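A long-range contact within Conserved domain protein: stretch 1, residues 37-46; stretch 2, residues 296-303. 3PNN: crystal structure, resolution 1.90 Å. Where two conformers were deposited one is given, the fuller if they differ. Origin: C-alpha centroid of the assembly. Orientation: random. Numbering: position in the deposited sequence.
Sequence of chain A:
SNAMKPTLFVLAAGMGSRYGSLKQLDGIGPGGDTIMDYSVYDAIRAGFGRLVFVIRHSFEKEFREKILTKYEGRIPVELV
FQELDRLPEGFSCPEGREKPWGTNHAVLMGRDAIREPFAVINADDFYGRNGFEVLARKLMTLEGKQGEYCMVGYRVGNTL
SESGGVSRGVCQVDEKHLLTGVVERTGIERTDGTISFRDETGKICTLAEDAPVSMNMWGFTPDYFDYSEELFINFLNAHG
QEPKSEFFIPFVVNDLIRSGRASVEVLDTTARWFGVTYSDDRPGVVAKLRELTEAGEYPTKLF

Stretch 1, residues 37-46: DYSVYDAIRA
Stretch 2 (296-303) GEYPTKLF

Leu302 is the peg on which this contact hangs. With chi1 m and chi2 t, its two methyls each meet a different tyrosine of the helix 37-46: CD1 lies 3.5 Å from the centroid of the Tyr38 ring, almost on the ring normal, and CD2 lies 4.1 Å from the centroid of the Tyr41 ring, also over a face. Tyr38 has chi1 m and Tyr41 chi1 t, and the two rings each take one methyl of the leucine. Here the backbones register, the CA of Tyr41 standing 7.0 Å from the CA of Leu302, more than 250 residues apart in sequence.

The helix is regular, begins before Asp37, and carries i to i+4 bonds such as Tyr41 N to Asp37 O (2.9 Å) and Arg45 N to Tyr41 O (3.0 Å). The tail is irregular: Gly296, at phi/psi 85/9, ends a preceding helix in a Schellman motif, Tyr298 and Pro299 are extended (-139/151 and -71/159), and Thr300 turns back to -58/-42. The tail runs against the helix direction, so Phe303 lies near Asp37 and Glu297 near Arg45. Thr300 and Lys301 point their CA-to-CB bonds away from the helix.

Around the leucine the packing is aromatic. Tyr298 (chi1 m, chi2 -83°) offers a face to the edge of Tyr38, centroids 4.9 Å apart and planes at 87°, while its own edge approaches Tyr41, CD1 of Tyr298 being 3.9 Å from CD2 of Tyr41. Pro299 CD comes within 3.6 Å of Tyr41 CZ. The terminal Phe303 (chi1 m, chi2 -77°) brings the edge of its ring to the helix backbone near Asp37 and Tyr41: Phe303 CE2 is 3.4 Å from Asp37 O, and Phe303 CZ is 3.9 Å from both Tyr41 N and Val40 CG1.

Polar groups take over beyond the rings. The Tyr38 hydroxyl bonds two waters, at 2.9 Å from OH to water 1 and 2.7 Å from OH to water 2; these donate to Thr300 O and Pro299 O, respectively, linking the ring to a tail backbone it does not bond directly. Tyr298 OH donates a very short 2.5 Å hydrogen bond to Asp42 OD2. The other carboxylate oxygen, Asp42 OD1, forms a salt bridge with Arg45 NH2 at 2.8 Å, one turn along the helix. Thus anchored, the Arg45 guanidinium (chi1 m, chi2 t, chi3 m) forks onto one carbonyl, Arg45 NH1 and NH2 donating hydrogen bonds of 3.0 and 2.9 Å to Glu297 O, which sits near its plane. The rule is an apolar peg between two rings, closed by an acid that serves a phenol and an arginine together.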

ATOM      1  N   ASP A  37       6.580  -1.493 -12.106  1.00 23.46           N
ATOM      2  CA  ASP A  37       6.212  -1.341 -13.515  1.00 22.95           C
ATOM      3  C   ASP A  37       4.888  -2.027 -13.854  1.00 22.49           C
ATOM      4  O   ASP A  37       4.071  -1.466 -14.588  1.00 26.74           O
ATOM      5  CB  ASP A  37       7.299  -1.909 -14.441  1.00 24.19           C
ATOM      6  CG  ASP A  37       8.579  -1.063 -14.457  1.00 29.56           C
ATOM      7  OD1 ASP A  37       8.535   0.136 -14.091  1.00 26.87           O
ATOM      8  OD2 ASP A  37       9.629  -1.620 -14.839  1.00 31.23           O
ATOM      9  N   TYR A  38       4.693  -3.254 -13.368  1.00 23.22           N
ATOM     10  CA  TYR A  38       3.399  -3.936 -13.584  1.00 23.78           C
ATOM     11  C   TYR A  38       2.245  -3.136 -12.971  1.00 22.54           C
ATOM     12  O   TYR A  38       1.189  -3.009 -13.589  1.00 22.56           O
ATOM     13  CB  TYR A  38       3.432  -5.380 -13.052  1.00 24.04           C
ATOM     14  CG  TYR A  38       4.302  -6.231 -13.939  1.00 25.97           C
ATOM     15  CD1 TYR A  38       3.764  -6.889 -15.050  1.00 23.56           C
ATOM     16  CD2 TYR A  38       5.677  -6.321 -13.717  1.00 25.54           C
ATOM     17  CE1 TYR A  38       4.570  -7.636 -15.900  1.00 24.90           C
ATOM     18  CE2 TYR A  38       6.494  -7.079 -14.567  1.00 25.19           C
ATOM     19  CZ  TYR A  38       5.937  -7.722 -15.652  1.00 26.32           C
ATOM     20  OH  TYR A  38       6.740  -8.460 -16.509  1.00 29.62           O
ATOM     21  N   SER A  39       2.458  -2.564 -11.789  1.00 22.10           N
ATOM     22  CA  SER A  39       1.400  -1.751 -11.156  1.00 21.91           C
ATOM     23  C   SER A  39       1.050  -0.537 -11.997  1.00 24.07           C
ATOM     24  O   SER A  39      -0.128  -0.237 -12.201  1.00 23.64           O
ATOM     25  CB  SER A  39       1.821  -1.287  -9.762  1.00 26.98           C
ATOM     26  OG  SER A  39       1.846  -2.388  -8.871  1.00 27.60           O
ATOM     27  N   VAL A  40       2.073   0.171 -12.469  1.00 23.00           N
ATOM     28  CA  VAL A  40       1.842   1.368 -13.266  1.00 24.37           C
ATOM     29  C   VAL A  40       1.163   1.013 -14.581  1.00 28.59           C
ATOM     30  O   VAL A  40       0.215   1.677 -14.992  1.00 25.30           O
ATOM     31  CB  VAL A  40       3.147   2.174 -13.502  1.00 27.49           C
ATOM     32  CG1 VAL A  40       2.894   3.337 -14.475  1.00 26.87           C
ATOM     33  CG2 VAL A  40       3.695   2.672 -12.159  1.00 24.61           C
ATOM     34  N   TYR A  41       1.642  -0.040 -15.237  1.00 23.19           N
ATOM     35  CA  TYR A  41       1.010  -0.507 -16.470  1.00 26.49           C
ATOM     36  C   TYR A  41      -0.485  -0.786 -16.249  1.00 24.90           C
ATOM     37  O   TYR A  41      -1.341  -0.359 -17.040  1.00 24.85           O
ATOM     38  CB  TYR A  41       1.733  -1.765 -16.977  1.00 23.58           C
ATOM     39  CG  TYR A  41       1.331  -2.202 -18.369  1.00 25.02           C
ATOM     40  CD1 TYR A  41       1.978  -1.687 -19.498  1.00 27.88           C
ATOM     41  CD2 TYR A  41       0.321  -3.128 -18.557  1.00 27.93           C
ATOM     42  CE1 TYR A  41       1.621  -2.088 -20.770  1.00 35.26           C
ATOM     43  CE2 TYR A  41      -0.052  -3.529 -19.832  1.00 35.61           C
ATOM     44  CZ  TYR A  41       0.601  -3.004 -20.931  1.00 37.78           C
ATOM     45  OH  TYR A  41       0.237  -3.407 -22.194  1.00 44.53           O
ATOM     46  N   ASP A  42      -0.808  -1.521 -15.192  1.00 22.50           N
ATOM     47  CA  ASP A  42      -2.214  -1.860 -14.948  1.00 23.04           C
ATOM     48  C   ASP A  42      -3.020  -0.636 -14.513  1.00 28.05           C
ATOM     49  O   ASP A  42      -4.195  -0.513 -14.856  1.00 25.38           O
ATOM     50  CB  ASP A  42      -2.346  -2.999 -13.926  1.00 23.77           C
ATOM     51  CG  ASP A  42      -2.064  -4.369 -14.548  1.00 29.01           C
ATOM     52  OD1 ASP A  42      -2.256  -4.517 -15.774  1.00 28.01           O
ATOM     53  OD2 ASP A  42      -1.672  -5.292 -13.809  1.00 26.94           O
ATOM     54  N   ALA A  43      -2.396   0.284 -13.779  1.00 23.82           N
ATOM     55  CA  ALA A  43      -3.136   1.471 -13.344  1.00 24.85           C
ATOM     56  C   ALA A  43      -3.522   2.287 -14.569  1.00 25.68           C
ATOM     57  O   ALA A  43      -4.644   2.792 -14.676  1.00 26.14           O
ATOM     58  CB  ALA A  43      -2.302   2.316 -12.350  1.00 24.52           C
ATOM     59  N   ILE A  44      -2.588   2.404 -15.515  1.00 25.38           N
ATOM     60  CA  ILE A  44      -2.883   3.116 -16.749  1.00 29.61           C
ATOM     61  C   ILE A  44      -4.031   2.428 -17.477  1.00 30.83           C
ATOM     62  O   ILE A  44      -4.991   3.085 -17.885  1.00 29.25           O
ATOM     63  CB  ILE A  44      -1.648   3.220 -17.673  1.00 31.17           C
ATOM     64  CG1 ILE A  44      -0.604   4.160 -17.045  1.00 29.53           C
ATOM     65  CG2 ILE A  44      -2.060   3.688 -19.071  1.00 32.79           C
ATOM     66  CD1 ILE A  44       0.746   4.183 -17.782  1.00 29.30           C
ATOM     67  N   ARG A  45      -3.937   1.109 -17.636  1.00 28.13           N
ATOM     68  CA  ARG A  45      -4.985   0.358 -18.332  1.00 32.88           C
ATOM     69  C   ARG A  45      -6.338   0.525 -17.645  1.00 33.03           C
ATOM     70  O   ARG A  45      -7.387   0.537 -18.306  1.00 30.84           O
ATOM     71  CB  ARG A  45      -4.654  -1.142 -18.402  1.00 32.91           C
ATOM     72  CG  ARG A  45      -3.571  -1.531 -19.379  1.00 50.74           C
ATOM     73  CD  ARG A  45      -3.691  -3.005 -19.797  1.00 53.39           C
ATOM     74  NE  ARG A  45      -3.244  -3.960 -18.777  1.00 51.99           N
ATOM     75  CZ  ARG A  45      -2.873  -5.214 -19.053  1.00 49.59           C
ATOM     76  NH1 ARG A  45      -2.894  -5.646 -20.312  1.00 41.50           N
ATOM     77  NH2 ARG A  45      -2.470  -6.035 -18.085  1.00 29.62           N
ATOM     78  N   ALA A  46      -6.315   0.641 -16.319  1.00 28.11           N
ATOM     79  CA  ALA A  46      -7.549   0.739 -15.530  1.00 32.53           C
ATOM     80  C   ALA A  46      -8.163   2.139 -15.531  1.00 32.51           C
ATOM     81  O   ALA A  46      -9.287   2.330 -15.070  1.00 30.69           O
ATOM     82  CB  ALA A  46      -7.304   0.277 -14.097  1.00 25.47           C
ATOM     83  N   GLY A 296      -0.498 -13.731 -22.499  1.00 36.61           N
ATOM     84  CA  GLY A 296      -0.903 -12.499 -23.150  1.00 35.53           C
ATOM     85  C   GLY A 296      -1.441 -11.398 -22.249  1.00 34.21           C
ATOM     86  O   GLY A 296      -1.933 -10.388 -22.752  1.00 32.58           O
ATOM     87  N   GLU A 297      -1.336 -11.567 -20.931  1.00 27.99           N
ATOM     88  CA  GLU A 297      -1.855 -10.569 -19.993  0.57 30.58           C
ATOM     89  C   GLU A 297      -0.999  -9.301 -20.027  1.00 31.16           C
ATOM     90  O   GLU A 297      -1.499  -8.205 -19.780  1.00 27.78           O
ATOM     91  CB  GLU A 297      -1.926 -11.137 -18.565  0.57 31.18           C
ATOM     92  CG  GLU A 297      -2.401 -10.152 -17.469  0.57 29.21           C
ATOM     93  CD  GLU A 297      -3.919 -10.063 -17.332  0.57 35.39           C
ATOM     94  OE1 GLU A 297      -4.634 -10.395 -18.303  0.57 34.22           O
ATOM     95  OE2 GLU A 297      -4.399  -9.663 -16.248  0.57 23.90           O
ATOM     96  N   TYR A 298       0.283  -9.458 -20.353  1.00 29.35           N
ATOM     97  CA  TYR A 298       1.225  -8.344 -20.456  1.00 28.90           C
ATOM     98  C   TYR A 298       2.108  -8.557 -21.666  1.00 28.64           C
ATOM     99  O   TYR A 298       2.383  -9.698 -22.031  1.00 30.70           O
ATOM    100  CB  TYR A 298       2.149  -8.265 -19.218  1.00 26.89           C
ATOM    101  CG  TYR A 298       1.396  -8.057 -17.930  1.00 26.56           C
ATOM    102  CD1 TYR A 298       0.996  -6.788 -17.538  1.00 28.33           C
ATOM    103  CD2 TYR A 298       1.070  -9.132 -17.120  1.00 25.42           C
ATOM    104  CE1 TYR A 298       0.276  -6.592 -16.369  1.00 26.66           C
ATOM    105  CE2 TYR A 298       0.349  -8.952 -15.951  1.00 27.23           C
ATOM    106  CZ  TYR A 298      -0.039  -7.683 -15.581  1.00 29.21           C
ATOM    107  OH  TYR A 298      -0.755  -7.509 -14.429  1.00 26.89           O
ATOM    108  N   PRO A 299       2.592  -7.460 -22.269  1.00 29.02           N
ATOM    109  CA  PRO A 299       3.642  -7.597 -23.281  1.00 33.91           C
ATOM    110  C   PRO A 299       4.961  -7.983 -22.623  1.00 33.61           C
ATOM    111  O   PRO A 299       5.135  -7.766 -21.419  1.00 33.26           O
ATOM    112  CB  PRO A 299       3.744  -6.185 -23.859  1.00 34.66           C
ATOM    113  CG  PRO A 299       3.367  -5.308 -22.721  1.00 35.98           C
ATOM    114  CD  PRO A 299       2.241  -6.049 -22.035  1.00 35.29           C
ATOM    115  N   THR A 300       5.891  -8.548 -23.388  1.00 35.61           N
ATOM    116  CA  THR A 300       7.178  -8.928 -22.796  1.00 38.69           C
ATOM    117  C   THR A 300       7.903  -7.745 -22.157  1.00 40.27           C
ATOM    118  O   THR A 300       8.468  -7.866 -21.074  1.00 39.38           O
ATOM    119  CB  THR A 300       8.108  -9.607 -23.807  1.00 40.36           C
ATOM    120  OG1 THR A 300       7.506 -10.821 -24.251  1.00 43.77           O
ATOM    121  CG2 THR A 300       9.457  -9.929 -23.146  1.00 44.74           C
ATOM    122  N   LYS A 301       7.881  -6.597 -22.823  1.00 33.27           N
ATOM    123  CA  LYS A 301       8.481  -5.391 -22.265  1.00 33.78           C
ATOM    124  C   LYS A 301       7.396  -4.349 -22.040  1.00 32.77           C
ATOM    125  O   LYS A 301       6.677  -3.984 -22.963  1.00 35.55           O
ATOM    126  CB  LYS A 301       9.552  -4.817 -23.199  1.00 43.01           C
ATOM    127  CG  LYS A 301      10.784  -5.684 -23.323  1.00 52.42           C
ATOM    128  CD  LYS A 301      11.847  -5.027 -24.191  1.00 63.07           C
ATOM    129  CE  LYS A 301      13.018  -5.974 -24.408  1.00 71.64           C
ATOM    130  NZ  LYS A 301      12.546  -7.320 -24.857  1.00 71.90           N
ATOM    131  N   LEU A 302       7.293  -3.868 -20.812  1.00 28.08           N
ATOM    132  CA  LEU A 302       6.262  -2.902 -20.440  0.56 34.73           C
ATOM    133  C   LEU A 302       6.676  -1.472 -20.776  1.00 40.51           C
ATOM    134  O   LEU A 302       5.940  -0.739 -21.426  1.00 45.36           O
ATOM    135  CB  LEU A 302       5.964  -2.986 -18.942  0.56 33.72           C
ATOM    136  CG  LEU A 302       5.532  -4.313 -18.314  0.56 28.85           C
ATOM    137  CD1 LEU A 302       5.291  -4.117 -16.823  0.56 28.19           C
ATOM    138  CD2 LEU A 302       4.282  -4.858 -18.988  0.56 27.14           C
ATOM    139  N   PHE A 303       7.863  -1.084 -20.305  1.00 38.65           N
ATOM    140  CA  PHE A 303       8.382   0.266 -20.494  1.00 43.14           C
ATOM    141  C   PHE A 303       9.814   0.233 -21.028  1.00 58.90           C
ATOM    142  O   PHE A 303      10.313   1.225 -21.565  1.00 58.81           O
ATOM    143  CB  PHE A 303       8.331   1.039 -19.174  1.00 39.42           C
ATOM    144  CG  PHE A 303       6.944   1.167 -18.606  1.00 34.44           C
ATOM    145  CD1 PHE A 303       6.043   2.079 -19.140  1.00 41.09           C
ATOM    146  CD2 PHE A 303       6.534   0.367 -17.558  1.00 32.30           C
ATOM    147  CE1 PHE A 303       4.760   2.196 -18.636  1.00 40.42           C
ATOM    148  CE2 PHE A 303       5.253   0.479 -17.047  1.00 31.59           C
ATOM    149  CZ  PHE A 303       4.363   1.393 -17.582  1.00 32.76           C
ATOM    150  OXT PHE A 303      10.505  -0.787 -20.935  1.00 59.27           O
TER
HETATM  151  O   HOH W   1       9.104  -7.584 -17.921  1.00 29.43           O
HETATM  152  O   HOH W   2       5.756  -9.136 -18.887  1.00 29.74           O
HETATM  153  O   HOH W   3      -3.807  -8.039 -22.196  1.00 44.21           O